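Local coordinates for protein colicin-D (Escherichia coli, PDB 5ZNM) that kills Escherichia coli and close relatives as a bacteriocin whose C-terminal domain cleaves tRNA and so stops protein synthesis, at the interface of chains A and B. Numbering follows the deposited sequence. Chains: chain A/B, Colicin-D.

The interface of chains A and B. Residues chain A 7-8, 11; chain B 29, 227.
The first torsion of B:Val29 (chi1 -58°) turns its two methyls toward the N-terminal helix of chain A, residues 3-22, with CG1 anti to the carbonyl carbon and CG2 between the backbone N and that carbon. B:Gln227 has its CG anti to the carbonyl carbon (chi1 -56°) and runs out extended, which carries its amide to A:Ala11 on the same helix. Both chain B residues lie in loops.

The methyls of B:Val29 divide the work. B:Val29 CG1 packs on the methyl CB of A:Ala11 at 3.7 Å. B:Val29 CG2 sits one helical turn earlier, over the backbone of A:Ala7 and A:Arg8, and lies 3.8 Å from the carbonyl O of A:Ala7. B:Val29 CG2 is also 4.1 Å from A:Ala7 CB. The small alanine side chains probably let the valine come close to the helix backbone. The A:Arg8 side chain crosses that of B:Val29 at about a right angle. It touches the valine through its CG, and it is poorly ordered.

A:Ala11 thus meets both chain B residues. The amide oxygen OE1 of B:Gln227 lies 3.4 Å from A:Ala11 CA, a van der Waals contact.

This is a small patch of a two-fold symmetric interface between two copies of a colicin D fragment that holds the central and tRNase domains, and its twin has the chains exchanged. The structure alone does not show whether this dimer forms outside the crystal.

A hydrogen bond runs from the amide nitrogen NE2 of B:Gln227 to the backbone O of A:Ala11, 3.0 Å long and fairly straight. The acceptor lies near the glutamine amide plane, and NE2 is tilted 15° from the carbonyl plane of A:Ala11.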
ATOM      1  N   ALA A   7     -12.210  27.068  15.243  1.00 18.24           N
ATOM      2  CA  ALA A   7     -11.205  26.060  14.906  1.00 18.71           C
ATOM      3  C   ALA A   7     -11.113  25.850  13.401  1.00 22.24           C
ATOM      4  O   ALA A   7     -10.011  25.702  12.853  1.00 18.23           O
ATOM      5  CB  ALA A   7     -11.518  24.734  15.617  1.00 18.45           C
ATOM      6  N   ARG A   8     -12.256  25.837  12.712  1.00 24.14           N
ATOM      7  CA  ARG A   8     -12.237  25.675  11.261  1.00 18.65           C
ATOM      8  C   ARG A   8     -11.552  26.851  10.569  1.00 19.70           C
ATOM      9  O   ARG A   8     -10.772  26.652   9.634  1.00 19.02           O
ATOM     10  CB  ARG A   8     -13.657  25.495  10.721  1.00 26.44           C
ATOM     11  CG  ARG A   8     -14.115  24.043  10.705  1.00 41.88           C
ATOM     12  CD  ARG A   8     -15.436  23.875   9.964  1.00 54.75           C
ATOM     13  NE  ARG A   8     -16.484  24.733  10.512  1.00 63.09           N
ATOM     14  CZ  ARG A   8     -17.030  25.762   9.866  1.00 63.22           C
ATOM     15  NH1 ARG A   8     -16.646  26.052   8.629  1.00 60.62           N
ATOM     16  NH2 ARG A   8     -17.969  26.493  10.451  1.00 64.35           N
ATOM     17  N   ALA A  11      -7.900  26.451  11.073  1.00 14.66           N
ATOM     18  CA  ALA A  11      -7.384  25.412  10.184  1.00 18.41           C
ATOM     19  C   ALA A  11      -7.262  25.935   8.765  1.00 19.36           C
ATOM     20  O   ALA A  11      -6.281  25.643   8.063  1.00 18.95           O
ATOM     21  CB  ALA A  11      -8.300  24.186  10.209  1.00 16.28           C
TER
ATOM     22  N   VAL B  29     -11.852  19.156  12.061  1.00 19.65           N
ATOM     23  CA  VAL B  29     -10.513  19.657  12.344  1.00 21.37           C
ATOM     24  C   VAL B  29     -10.293  19.540  13.847  1.00 19.71           C
ATOM     25  O   VAL B  29     -11.240  19.487  14.632  1.00 18.28           O
ATOM     26  CB  VAL B  29     -10.280  21.105  11.846  1.00 23.40           C
ATOM     27  CG1 VAL B  29     -10.522  21.200  10.343  1.00 25.69           C
ATOM     28  CG2 VAL B  29     -11.123  22.057  12.596  1.00 19.93           C
ATOM     29  N   GLN B 227      -1.185  19.814  10.498  1.00 16.32           N
ATOM     30  CA  GLN B 227      -2.024  20.312  11.577  1.00 19.97           C
ATOM     31  C   GLN B 227      -2.399  19.166  12.509  1.00 22.81           C
ATOM     32  O   GLN B 227      -2.239  17.994  12.147  1.00 17.77           O
ATOM     33  CB  GLN B 227      -3.274  20.972  10.991  1.00 19.83           C
ATOM     34  CG  GLN B 227      -2.943  22.074   9.994  1.00 19.78           C
ATOM     35  CD  GLN B 227      -4.088  23.043   9.812  1.00 23.83           C
ATOM     36  OE1 GLN B 227      -4.687  23.476  10.782  1.00 18.90           O
ATOM     37  NE2 GLN B 227      -4.418  23.358   8.566  1.00 22.69           N
TER